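Local coordinates for DNA translocase coupling protein (Clostridium perfringens, PDB 6O1X) that binds ATP and probably acts as an FtsK/SpoIIIE-type DNA translocase that couples plasmid DNA to conjugative transfer, at residues Glu11-Phe16 against Ser26-Leu31; Ile94-Pro99 against Lys324-Phe329; Leu146-Trp151 against Phe341-Asp346. All coordinates share one frame; numbering follows the deposited sequence.

Distance from the chain centre sets contact 1 apart from contacts 2 and 3. Contact 1 lies about 38 Å out, centre to centre, in a small N-terminal alpha/beta unit with its own four-stranded antiparallel sheet. Contacts 2 and 3 lie about 11 and 13 Å from it, in the FtsK/SpoIIIE-like ATPase part of this protein fragment, and both touch the ATP analogue AGS. Their segments alternate along the sequence and meet directly, Leu98 O lying 2.7 Å from Tyr342 N. Contact 1 is buried and almost wholly apolar. Contact 2 is partly exposed and turns on one arginine; contact 3 is buried, aromatic at one end and charged at the other, beside the nucleotide.

Contact 1 (Glu11-Phe16 against Ser26-Leu31); sequences EYRLAF and SKTPIL
Phe16 and Pro29 form the tight part of this contact. The proline ring lies over one face of the phenyl ring, and Pro29 CD stands 3.7 Å from the ring centroid of Phe16, 16° off the normal, which meets the geometry of a CH-pi interaction. Pro29 CG and CB continue over the far part of the same ring, toward Phe16 CE1, CE2 and CZ. The benzyl group reaches this place because CG of Phe16 is trans to the carbonyl carbon (chi1 -65°). At the base of the ring, Thr28 CG2 packs on Phe16 CB at 3.8 Å. One helical turn earlier, Tyr12 meets the start of strand 30-35 more sparingly: Leu31 CD2 is 3.8 Å from Tyr12 CD2 and approaches the ring at a slant.

The side of Arg13 is looser. Its nearest approach is Arg13 CG to Thr28 OG1 at 4.4 Å, and the guanidinium carries no bond to 26-31. Arg13 NH2 and Lys27 NZ are 6.3 Å apart, like charges without contact.

The contact joins helix 7-18 to the loop leading into strand 30-35, one of the two outer strands of the four-stranded antiparallel sheet, and to its first residues. Phe47 of the adjacent strand 42-48 sets its ring edge-to-face with Phe16, while Leu63 of helix 60-67 also touches Phe16, placing this ring in the small N-terminal core. With no hydrogen bond between them, the two segments attract each other mainly through apolar packing with one CH-pi contact; any charge repulsion is probably small, because Lys27 is exposed to solvent.

Contact 2 (Ile94-Pro99 against Lys324-Phe329); sequences IPKYLP and KGRFLF. With AGS (phosphothiophosphoric acid-adenylate ester), chain E.
Arg326 reaches Ile94 from an inner strand of the mixed beta-sheet of a P-loop ATPase fold. Strand 326-331 runs antiparallel to both its neighbours, 296-299 and 334-340, and segment 94-99 is an irregular part of the linker from the N-terminal sheet to strand 111-116.

Arg326 has the greatest area buried here. Its chain is bent at chi2 and chi3 (69° and 61°), which folds the guanidinium back to 94-99. Ile94 lies over one face of that flat group: Ile94 CG1 is 3.5 Å from Arg326 NH1, and the branch end Ile94 CD1 is closer still, 3.3 Å from the same nitrogen. This is snug apolar cover on a planar cation. The polar contact to the loop is slight by comparison. Arg326 NH2 gives a weak hydrogen bond to Pro95 O, 3.1 Å long and bent to 126° at the hydrogen. Firmer fixing comes from strand 334-340, where Gln337 OE1 accepts from NH1 and Gln339 OE1 from NE; the two glutamines thus restrict the rotation of the guanidinium, while Ile94 covers one face.

Lys96, third in buried area, runs beside the arginine in the same direction. Its CA sits at the guanidinium edge, 3.9 Å from Arg326 NH2, and Lys96 CG is 4.0 Å from that nitrogen. Beyond CG the lysine, bent at chi2 and chi3, turns outward to the exposed side.

Both segments also border the adenine of the bound ATP analogue. Tyr97 presents a ring edge to it, while from the turn before the strand Gly325 CA comes within 3.6 Å of AGS C6.

Contact 3 (Leu146-Trp151 against Phe341-Asp346); sequences LRCILW and FYFDDD. With AGS (phosphothiophosphoric acid-adenylate ester), chain E.
Phe343 and Trp151 each hold CG anti to the backbone nitrogen (chi1 -172° and 179°), bringing their rings together. Phe343 CE1 lies over one face of the indole, 3.5 Å from Trp151 CG; the phenyl and five-membered rings are inclined at 39°, an oblique pair. The phenyl face is turned to the helix backbone, with Cys148 CA 4.2 Å from the Phe343 centroid in a CH-pi contact. Cys148 CB packs on Phe343 CB at 3.8 Å, and Trp100 meets the phenylalanine edge-to-face.

Helix 142-155 begins within the Walker A P-loop of the FtsK/SpoIIIE-like ATPase, at Lys142; Gly139, Gly141 and Lys142 bind ATP. Asp344 N-caps the short helix 345-348 through a weak bond to Asp346 N.

Arg147 lies between Asp345 and the phosphates of the nucleotide. Asp345 OD2 stands over its guanidinium face, 3.5 Å from Arg147 NE, a salt bridge of charge alone; Arg147 NH1 bonds Glu170 O, and Tyr175 OH pairs with Asp345 OD1. Arg147 NH2 approaches the beta-phosphate, 3.5 Å from AGS O1B. The adenine lies over one face of the Tyr342 ring, near the rim and tilted to it, and AGS O2' donates a weak 3.1 Å hydrogen bond to Tyr342 OH.

Contact 1 (Glu11-Phe16 against Ser26-Leu31)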
loop_
_atom_site.group_PDB
_atom_site.type_symbol
_atom_site.label_atom_id
_atom_site.label_comp_id
_atom_site.label_asym_id
_atom_site.label_seq_id
_atom_site.Cartn_x
_atom_site.Cartn_y
_atom_site.Cartn_z
ATOM N N GLU A 11 -26.614 0.802 26.252
ATOM C CA GLU A 11 -26.025 -0.515 25.960
ATOM C C GLU A 11 -24.692 -0.700 26.683
ATOM O O GLU A 11 -24.434 -1.781 27.217
ATOM C CB GLU A 11 -25.769 -0.678 24.446
ATOM C CG GLU A 11 -27.001 -0.777 23.570
ATOM C CD GLU A 11 -26.711 -0.716 22.080
ATOM O OE1 GLU A 11 -27.593 -1.135 21.296
ATOM O OE2 GLU A 11 -25.609 -0.257 21.692
ATOM N N TYR A 12 -23.840 0.340 26.658
ATOM C CA TYR A 12 -22.521 0.350 27.283
ATOM C C TYR A 12 -22.645 0.290 28.810
ATOM O O TYR A 12 -22.036 -0.578 29.438
ATOM C CB TYR A 12 -21.692 1.553 26.788
ATOM C CG TYR A 12 -21.108 1.388 25.393
ATOM C CD1 TYR A 12 -21.497 0.333 24.569
ATOM C CD2 TYR A 12 -20.167 2.283 24.899
ATOM C CE1 TYR A 12 -20.957 0.172 23.296
ATOM C CE2 TYR A 12 -19.628 2.137 23.623
ATOM C CZ TYR A 12 -20.023 1.077 22.825
ATOM O OH TYR A 12 -19.482 0.906 21.569
ATOM N N ARG A 13 -23.524 1.143 29.383
ATOM C CA ARG A 13 -23.860 1.217 30.806
ATOM C C ARG A 13 -24.313 -0.168 31.290
ATOM O O ARG A 13 -23.926 -0.577 32.387
ATOM C CB ARG A 13 -24.978 2.264 31.015
ATOM C CG ARG A 13 -25.423 2.495 32.474
ATOM C CD ARG A 13 -26.076 3.858 32.678
ATOM N NE ARG A 13 -25.087 4.944 32.637
ATOM C CZ ARG A 13 -24.996 5.857 31.672
ATOM N NH1 ARG A 13 -25.854 5.851 30.658
ATOM N NH2 ARG A 13 -24.054 6.789 31.719
ATOM N N LEU A 14 -25.106 -0.896 30.465
ATOM C CA LEU A 14 -25.583 -2.235 30.831
ATOM C C LEU A 14 -24.440 -3.248 30.821
ATOM O O LEU A 14 -24.359 -4.067 31.725
ATOM C CB LEU A 14 -26.706 -2.702 29.889
ATOM C CG LEU A 14 -27.133 -4.188 30.008
ATOM C CD1 LEU A 14 -27.913 -4.457 31.311
ATOM C CD2 LEU A 14 -27.925 -4.623 28.783
ATOM N N ALA A 15 -23.586 -3.196 29.797
ATOM C CA ALA A 15 -22.441 -4.079 29.606
ATOM C C ALA A 15 -21.462 -3.963 30.781
ATOM O O ALA A 15 -20.993 -4.997 31.260
ATOM C CB ALA A 15 -21.738 -3.760 28.278
ATOM N N PHE A 16 -21.185 -2.714 31.256
ATOM C CA PHE A 16 -20.304 -2.417 32.399
ATOM C C PHE A 16 -20.967 -2.777 33.719
ATOM O O PHE A 16 -20.261 -3.148 34.652
ATOM C CB PHE A 16 -19.869 -0.927 32.433
ATOM C CG PHE A 16 -19.005 -0.412 31.302
ATOM C CD1 PHE A 16 -17.754 -0.965 31.050
ATOM C CD2 PHE A 16 -19.392 0.696 30.560
ATOM C CE1 PHE A 16 -16.943 -0.467 30.026
ATOM C CE2 PHE A 16 -18.590 1.181 29.522
ATOM C CZ PHE A 16 -17.365 0.601 29.268
ATOM N N SER A 26 -17.854 4.149 42.694
ATOM C CA SER A 26 -18.917 3.187 42.402
ATOM C C SER A 26 -19.672 3.554 41.112
ATOM O O SER A 26 -20.846 3.227 40.954
ATOM C CB SER A 26 -19.836 3.002 43.608
ATOM O OG SER A 26 -19.075 2.686 44.764
ATOM N N LYS A 27 -18.963 4.212 40.174
ATOM C CA LYS A 27 -19.499 4.616 38.882
ATOM C C LYS A 27 -18.893 3.823 37.722
ATOM O O LYS A 27 -17.670 3.661 37.634
ATOM C CB LYS A 27 -19.281 6.120 38.619
ATOM C CG LYS A 27 -20.196 7.071 39.403
ATOM C CD LYS A 27 -20.354 8.419 38.687
ATOM C CE LYS A 27 -21.461 8.384 37.649
ATOM N NZ LYS A 27 -21.386 9.524 36.703
ATOM N N THR A 28 -19.763 3.377 36.804
ATOM C CA THR A 28 -19.377 2.709 35.572
ATOM C C THR A 28 -18.760 3.807 34.661
ATOM O O THR A 28 -19.053 4.999 34.853
ATOM C CB THR A 28 -20.619 2.088 34.875
ATOM O OG1 THR A 28 -21.672 3.058 34.752
ATOM C CG2 THR A 28 -21.116 0.825 35.550
ATOM N N PRO A 29 -17.921 3.458 33.664
ATOM C CA PRO A 29 -17.353 4.500 32.804
ATOM C C PRO A 29 -18.426 5.271 32.025
ATOM O O PRO A 29 -19.388 4.676 31.554
ATOM C CB PRO A 29 -16.419 3.714 31.878
ATOM C CG PRO A 29 -16.160 2.451 32.573
ATOM C CD PRO A 29 -17.411 2.128 33.286
ATOM N N ILE A 30 -18.274 6.602 31.928
ATOM C CA ILE A 30 -19.210 7.447 31.191
ATOM C C ILE A 30 -18.649 7.674 29.762
ATOM O O ILE A 30 -17.497 8.073 29.610
ATOM C CB ILE A 30 -19.645 8.754 31.960
ATOM C CG1 ILE A 30 -18.600 9.881 31.892
ATOM C CG2 ILE A 30 -20.045 8.489 33.421
ATOM C CD1 ILE A 30 -18.952 10.995 30.870
ATOM N N LEU A 31 -19.430 7.352 28.731
ATOM C CA LEU A 31 -18.990 7.510 27.348
ATOM C C LEU A 31 -18.943 9.008 26.964
ATOM O O LEU A 31 -19.960 9.705 27.054
ATOM C CB LEU A 31 -19.903 6.683 26.420
ATOM C CG LEU A 31 -19.695 6.800 24.914
ATOM C CD1 LEU A 31 -18.282 6.395 24.511
ATOM C CD2 LEU A 31 -20.678 5.939 24.195
#

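Contact 2 (Ile94-Pro99 against Lys324-Phe329)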
loop_
_atom_site.group_PDB
_atom_site.type_symbol
_atom_site.label_atom_id
_atom_site.label_comp_id
_atom_site.label_asym_id
_atom_site.label_seq_id
_atom_site.Cartn_x
_atom_site.Cartn_y
_atom_site.Cartn_z
ATOM N N ILE A 94 -12.127 -8.772 8.494
ATOM C CA ILE A 94 -11.084 -8.875 7.491
ATOM C C ILE A 94 -10.139 -9.961 7.991
ATOM O O ILE A 94 -9.825 -9.975 9.186
ATOM C CB ILE A 94 -10.341 -7.554 7.128
ATOM C CG1 ILE A 94 -10.017 -6.676 8.346
ATOM C CG2 ILE A 94 -11.125 -6.792 6.100
ATOM C CD1 ILE A 94 -9.391 -5.237 7.961
ATOM N N PRO A 95 -9.705 -10.898 7.120
ATOM C CA PRO A 95 -8.799 -11.964 7.587
ATOM C C PRO A 95 -7.498 -11.421 8.165
ATOM O O PRO A 95 -7.121 -10.282 7.871
ATOM C CB PRO A 95 -8.524 -12.789 6.326
ATOM C CG PRO A 95 -9.565 -12.401 5.351
ATOM C CD PRO A 95 -9.993 -11.017 5.676
ATOM N N LYS A 96 -6.839 -12.217 9.021
ATOM C CA LYS A 96 -5.544 -11.859 9.613
ATOM C C LYS A 96 -4.440 -12.554 8.778
ATOM O O LYS A 96 -3.246 -12.291 8.945
ATOM C CB LYS A 96 -5.468 -12.288 11.097
ATOM C CG LYS A 96 -6.646 -11.826 11.962
ATOM C CD LYS A 96 -7.373 -12.994 12.614
ATOM C CE LYS A 96 -8.469 -13.564 11.740
ATOM N NZ LYS A 96 -9.069 -14.785 12.340
ATOM N N TYR A 97 -4.868 -13.439 7.870
ATOM C CA TYR A 97 -4.015 -14.190 6.962
ATOM C C TYR A 97 -4.806 -14.530 5.695
ATOM O O TYR A 97 -5.887 -15.109 5.752
ATOM C CB TYR A 97 -3.436 -15.454 7.629
ATOM C CG TYR A 97 -2.446 -16.187 6.750
ATOM C CD1 TYR A 97 -1.227 -15.609 6.410
ATOM C CD2 TYR A 97 -2.729 -17.455 6.254
ATOM C CE1 TYR A 97 -0.319 -16.267 5.586
ATOM C CE2 TYR A 97 -1.827 -18.126 5.433
ATOM C CZ TYR A 97 -0.628 -17.520 5.089
ATOM O OH TYR A 97 0.282 -18.165 4.289
ATOM N N LEU A 98 -4.267 -14.135 4.555
ATOM C CA LEU A 98 -4.919 -14.308 3.270
ATOM C C LEU A 98 -3.847 -14.674 2.229
ATOM O O LEU A 98 -3.105 -13.802 1.796
ATOM C CB LEU A 98 -5.635 -12.977 2.920
ATOM C CG LEU A 98 -6.618 -12.972 1.765
ATOM C CD1 LEU A 98 -7.895 -13.700 2.122
ATOM C CD2 LEU A 98 -6.972 -11.568 1.430
ATOM N N PRO A 99 -3.669 -15.964 1.896
ATOM C CA PRO A 99 -2.644 -16.309 0.895
ATOM C C PRO A 99 -3.108 -15.990 -0.519
ATOM O O PRO A 99 -4.301 -15.971 -0.791
ATOM C CB PRO A 99 -2.427 -17.821 1.088
ATOM C CG PRO A 99 -3.527 -18.298 1.999
ATOM C CD PRO A 99 -4.432 -17.153 2.341
ATOM N N LYS A 324 0.385 -8.756 10.732
ATOM C CA LYS A 324 1.245 -8.784 9.542
ATOM C C LYS A 324 0.408 -8.969 8.277
ATOM O O LYS A 324 -0.460 -9.848 8.230
ATOM C CB LYS A 324 2.381 -9.816 9.654
ATOM C CG LYS A 324 3.449 -9.445 10.711
ATOM C CD LYS A 324 4.314 -8.215 10.334
ATOM C CE LYS A 324 4.914 -7.476 11.515
ATOM N NZ LYS A 324 3.903 -6.671 12.259
ATOM N N GLY A 325 0.629 -8.077 7.319
ATOM C CA GLY A 325 -0.073 -8.043 6.042
ATOM C C GLY A 325 -1.225 -7.055 6.028
ATOM O O GLY A 325 -1.910 -6.935 5.017
ATOM N N ARG A 326 -1.474 -6.366 7.164
ATOM C CA ARG A 326 -2.545 -5.382 7.273
ATOM C C ARG A 326 -2.048 -4.020 6.849
ATOM O O ARG A 326 -1.071 -3.508 7.395
ATOM C CB ARG A 326 -3.166 -5.340 8.668
ATOM C CG ARG A 326 -4.535 -4.655 8.691
ATOM C CD ARG A 326 -5.626 -5.458 7.991
ATOM N NE ARG A 326 -5.852 -6.771 8.603
ATOM C CZ ARG A 326 -6.616 -6.981 9.673
ATOM N NH1 ARG A 326 -7.220 -5.964 10.276
ATOM N NH2 ARG A 326 -6.756 -8.204 10.167
ATOM N N PHE A 327 -2.736 -3.435 5.874
ATOM C CA PHE A 327 -2.336 -2.182 5.266
ATOM C C PHE A 327 -3.479 -1.236 5.085
ATOM O O PHE A 327 -4.655 -1.615 5.186
ATOM C CB PHE A 327 -1.703 -2.454 3.855
ATOM C CG PHE A 327 -0.305 -3.039 3.865
ATOM C CD1 PHE A 327 -0.105 -4.408 4.010
ATOM C CD2 PHE A 327 0.802 -2.230 3.669
ATOM C CE1 PHE A 327 1.185 -4.944 4.060
ATOM C CE2 PHE A 327 2.090 -2.761 3.712
ATOM C CZ PHE A 327 2.278 -4.116 3.916
ATOM N N LEU A 328 -3.116 0.005 4.735
ATOM C CA LEU A 328 -4.058 1.023 4.344
ATOM C C LEU A 328 -3.911 1.259 2.833
ATOM O O LEU A 328 -2.800 1.193 2.271
ATOM C CB LEU A 328 -3.831 2.314 5.131
ATOM C CG LEU A 328 -4.253 2.328 6.614
ATOM C CD1 LEU A 328 -4.023 3.711 7.193
ATOM C CD2 LEU A 328 -5.717 1.996 6.797
ATOM N N PHE A 329 -5.038 1.532 2.190
ATOM C CA PHE A 329 -5.141 1.793 0.764
ATOM C C PHE A 329 -5.705 3.154 0.559
ATOM O O PHE A 329 -6.804 3.433 1.026
ATOM C CB PHE A 329 -6.053 0.765 0.073
ATOM C CG PHE A 329 -6.297 1.042 -1.397
ATOM C CD1 PHE A 329 -5.330 0.728 -2.354
ATOM C CD2 PHE A 329 -7.501 1.600 -1.829
ATOM C CE1 PHE A 329 -5.561 0.981 -3.716
ATOM C CE2 PHE A 329 -7.737 1.823 -3.192
ATOM C CZ PHE A 329 -6.762 1.526 -4.125
HETATM P PG AGS E . 10.020 -5.886 3.640
HETATM S S1G AGS E . 11.124 -6.896 4.819
HETATM O O2G AGS E . 10.793 -5.297 2.384
HETATM O O3G AGS E . 9.260 -4.590 4.091
HETATM P PB AGS E . 8.801 -8.165 2.234
HETATM O O1B AGS E . 10.047 -8.512 1.500
HETATM O O2B AGS E . 7.596 -7.995 1.368
HETATM O O3B AGS E . 8.885 -6.823 3.088
HETATM P PA AGS E . 9.025 -10.601 3.924
HETATM O O1A AGS E . 8.231 -11.764 3.471
HETATM O O2A AGS E . 10.535 -10.592 3.632
HETATM O O3A AGS E . 8.423 -9.244 3.344
HETATM O "O5'" AGS E . 8.882 -10.485 5.504
HETATM C "C5'" AGS E . 7.632 -10.096 6.101
HETATM C "C4'" AGS E . 7.159 -11.101 7.126
HETATM O "O4'" AGS E . 5.738 -10.951 7.320
HETATM C "C3'" AGS E . 7.372 -12.588 6.835
HETATM O "O3'" AGS E . 7.614 -13.339 8.024
HETATM C "C2'" AGS E . 6.080 -12.989 6.108
HETATM O "O2'" AGS E . 5.685 -14.331 6.374
HETATM C "C1'" AGS E . 5.042 -12.010 6.682
HETATM N N9 AGS E . 4.137 -11.438 5.690
HETATM C C8 AGS E . 4.440 -10.550 4.689
HETATM N N7 AGS E . 3.407 -10.176 3.974
HETATM C C5 AGS E . 2.349 -10.878 4.532
HETATM C C6 AGS E . 0.982 -10.977 4.190
HETATM N N6 AGS E . 0.424 -10.334 3.161
HETATM N N1 AGS E . 0.203 -11.801 4.931
HETATM C C2 AGS E . 0.760 -12.481 5.942
HETATM N N3 AGS E . 2.034 -12.475 6.351
HETATM C C4 AGS E . 2.784 -11.655 5.597
#

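Contact 3 (Leu146-Trp151 against Phe341-Asp346)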
loop_
_atom_site.group_PDB
_atom_site.type_symbol
_atom_site.label_atom_id
_atom_site.label_comp_id
_atom_site.label_asym_id
_atom_site.label_seq_id
_atom_site.Cartn_x
_atom_site.Cartn_y
_atom_site.Cartn_z
ATOM N N LEU A 146 4.147 -5.584 -4.062
ATOM C CA LEU A 146 4.713 -5.244 -5.365
ATOM C C LEU A 146 4.999 -6.481 -6.214
ATOM O O LEU A 146 4.644 -6.494 -7.392
ATOM C CB LEU A 146 5.935 -4.333 -5.228
ATOM C CG LEU A 146 5.676 -3.012 -4.506
ATOM C CD1 LEU A 146 6.924 -2.207 -4.414
ATOM C CD2 LEU A 146 4.620 -2.197 -5.212
ATOM N N ARG A 147 5.523 -7.541 -5.613
ATOM C CA ARG A 147 5.775 -8.804 -6.319
ATOM C C ARG A 147 4.456 -9.498 -6.723
ATOM O O ARG A 147 4.398 -10.125 -7.765
ATOM C CB ARG A 147 6.731 -9.721 -5.532
ATOM C CG ARG A 147 8.142 -9.111 -5.389
ATOM C CD ARG A 147 9.143 -10.039 -4.718
ATOM N NE ARG A 147 8.709 -10.388 -3.364
ATOM C CZ ARG A 147 9.458 -10.273 -2.276
ATOM N NH1 ARG A 147 10.699 -9.809 -2.360
ATOM N NH2 ARG A 147 8.969 -10.610 -1.092
ATOM N N CYS A 148 3.382 -9.283 -5.945
ATOM C CA CYS A 148 2.050 -9.834 -6.199
ATOM C C CYS A 148 1.470 -9.192 -7.467
ATOM O O CYS A 148 1.027 -9.916 -8.361
ATOM C CB CYS A 148 1.154 -9.594 -4.984
ATOM S SG CYS A 148 -0.455 -10.416 -5.059
ATOM N N ILE A 149 1.517 -7.840 -7.533
ATOM C CA ILE A 149 1.087 -6.949 -8.612
ATOM C C ILE A 149 1.873 -7.330 -9.851
ATOM O O ILE A 149 1.293 -7.520 -10.917
ATOM C CB ILE A 149 1.339 -5.436 -8.195
ATOM C CG1 ILE A 149 0.334 -4.973 -7.096
ATOM C CG2 ILE A 149 1.272 -4.486 -9.406
ATOM C CD1 ILE A 149 0.698 -3.754 -6.351
ATOM N N LEU A 150 3.198 -7.443 -9.698
ATOM C CA LEU A 150 4.132 -7.853 -10.737
ATOM C C LEU A 150 3.689 -9.211 -11.308
ATOM O O LEU A 150 3.622 -9.359 -12.530
ATOM C CB LEU A 150 5.569 -7.934 -10.162
ATOM C CG LEU A 150 6.661 -8.561 -11.060
ATOM C CD1 LEU A 150 6.808 -7.816 -12.329
ATOM C CD2 LEU A 150 8.014 -8.558 -10.373
ATOM N N TRP A 151 3.369 -10.182 -10.437
ATOM C CA TRP A 151 2.934 -11.510 -10.878
ATOM C C TRP A 151 1.713 -11.436 -11.761
ATOM O O TRP A 151 1.691 -12.047 -12.827
ATOM C CB TRP A 151 2.626 -12.435 -9.695
ATOM C CG TRP A 151 2.157 -13.796 -10.134
ATOM C CD1 TRP A 151 0.931 -14.353 -9.913
ATOM C CD2 TRP A 151 2.917 -14.772 -10.863
ATOM N NE1 TRP A 151 0.872 -15.609 -10.471
ATOM C CE2 TRP A 151 2.092 -15.911 -11.021
ATOM C CE3 TRP A 151 4.237 -14.812 -11.360
ATOM C CZ2 TRP A 151 2.535 -17.076 -11.662
ATOM C CZ3 TRP A 151 4.664 -15.956 -12.025
ATOM C CH2 TRP A 151 3.817 -17.071 -12.173
ATOM N N PHE A 341 -2.804 -9.838 0.157
ATOM C CA PHE A 341 -2.563 -11.237 -0.162
ATOM C C PHE A 341 -1.128 -11.526 0.146
ATOM O O PHE A 341 -0.250 -10.668 -0.006
ATOM C CB PHE A 341 -2.811 -11.585 -1.635
ATOM C CG PHE A 341 -4.211 -11.381 -2.142
ATOM C CD1 PHE A 341 -5.276 -12.092 -1.601
ATOM C CD2 PHE A 341 -4.459 -10.538 -3.220
ATOM C CE1 PHE A 341 -6.585 -11.892 -2.069
ATOM C CE2 PHE A 341 -5.761 -10.367 -3.716
ATOM C CZ PHE A 341 -6.816 -11.044 -3.136
ATOM N N TYR A 342 -0.895 -12.714 0.639
ATOM C CA TYR A 342 0.444 -13.124 0.913
ATOM C C TYR A 342 0.908 -13.852 -0.329
ATOM O O TYR A 342 0.406 -14.947 -0.667
ATOM C CB TYR A 342 0.545 -13.986 2.174
ATOM C CG TYR A 342 1.976 -14.334 2.515
ATOM C CD1 TYR A 342 2.975 -13.364 2.489
ATOM C CD2 TYR A 342 2.338 -15.633 2.846
ATOM C CE1 TYR A 342 4.290 -13.671 2.820
ATOM C CE2 TYR A 342 3.657 -15.957 3.152
ATOM C CZ TYR A 342 4.630 -14.970 3.143
ATOM O OH TYR A 342 5.937 -15.261 3.464
ATOM N N PHE A 343 1.814 -13.177 -1.049
ATOM C CA PHE A 343 2.471 -13.707 -2.230
ATOM C C PHE A 343 3.825 -14.230 -1.761
ATOM O O PHE A 343 4.751 -13.459 -1.459
ATOM C CB PHE A 343 2.629 -12.638 -3.335
ATOM C CG PHE A 343 3.137 -13.214 -4.632
ATOM C CD1 PHE A 343 2.271 -13.841 -5.517
ATOM C CD2 PHE A 343 4.486 -13.126 -4.971
ATOM C CE1 PHE A 343 2.742 -14.371 -6.713
ATOM C CE2 PHE A 343 4.960 -13.669 -6.166
ATOM C CZ PHE A 343 4.086 -14.288 -7.028
ATOM N N ASP A 344 3.896 -15.542 -1.644
ATOM C CA ASP A 344 5.061 -16.292 -1.213
ATOM C C ASP A 344 5.753 -16.766 -2.463
ATOM O O ASP A 344 5.221 -17.628 -3.147
ATOM C CB ASP A 344 4.589 -17.496 -0.376
ATOM C CG ASP A 344 5.672 -18.313 0.287
ATOM O OD1 ASP A 344 6.779 -18.443 -0.306
ATOM O OD2 ASP A 344 5.409 -18.857 1.377
ATOM N N ASP A 345 6.934 -16.233 -2.746
ATOM C CA ASP A 345 7.778 -16.556 -3.896
ATOM C C ASP A 345 7.992 -18.043 -4.133
ATOM O O ASP A 345 7.885 -18.487 -5.274
ATOM C CB ASP A 345 9.135 -15.863 -3.758
ATOM C CG ASP A 345 9.144 -14.442 -4.251
ATOM O OD1 ASP A 345 8.415 -14.149 -5.217
ATOM O OD2 ASP A 345 9.899 -13.627 -3.687
ATOM N N ASP A 346 8.294 -18.802 -3.062
ATOM C CA ASP A 346 8.538 -20.247 -3.104
ATOM C C ASP A 346 7.338 -21.036 -3.619
ATOM O O ASP A 346 7.544 -22.056 -4.248
ATOM C CB ASP A 346 8.946 -20.781 -1.718
ATOM C CG ASP A 346 10.188 -20.136 -1.128
ATOM O OD1 ASP A 346 11.205 -20.022 -1.857
ATOM O OD2 ASP A 346 10.150 -19.762 0.068
HETATM P PG AGS E . 10.020 -5.886 3.640
HETATM S S1G AGS E . 11.124 -6.896 4.819
HETATM O O2G AGS E . 10.793 -5.297 2.384
HETATM O O3G AGS E . 9.260 -4.590 4.091
HETATM P PB AGS E . 8.801 -8.165 2.234
HETATM O O1B AGS E . 10.047 -8.512 1.500
HETATM O O2B AGS E . 7.596 -7.995 1.368
HETATM O O3B AGS E . 8.885 -6.823 3.088
HETATM P PA AGS E . 9.025 -10.601 3.924
HETATM O O1A AGS E . 8.231 -11.764 3.471
HETATM O O2A AGS E . 10.535 -10.592 3.632
HETATM O O3A AGS E . 8.423 -9.244 3.344
HETATM O "O5'" AGS E . 8.882 -10.485 5.504
HETATM C "C5'" AGS E . 7.632 -10.096 6.101
HETATM C "C4'" AGS E . 7.159 -11.101 7.126
HETATM O "O4'" AGS E . 5.738 -10.951 7.320
HETATM C "C3'" AGS E . 7.372 -12.588 6.835
HETATM O "O3'" AGS E . 7.614 -13.339 8.024
HETATM C "C2'" AGS E . 6.080 -12.989 6.108
HETATM O "O2'" AGS E . 5.685 -14.331 6.374
HETATM C "C1'" AGS E . 5.042 -12.010 6.682
HETATM N N9 AGS E . 4.137 -11.438 5.690
HETATM C C8 AGS E . 4.440 -10.550 4.689
HETATM N N7 AGS E . 3.407 -10.176 3.974
HETATM C C5 AGS E . 2.349 -10.878 4.532
HETATM C C6 AGS E . 0.982 -10.977 4.190
HETATM N N6 AGS E . 0.424 -10.334 3.161
HETATM N N1 AGS E . 0.203 -11.801 4.931
HETATM C C2 AGS E . 0.760 -12.481 5.942
HETATM N N3 AGS E . 2.034 -12.475 6.351
HETATM C C4 AGS E . 2.784 -11.655 5.597
#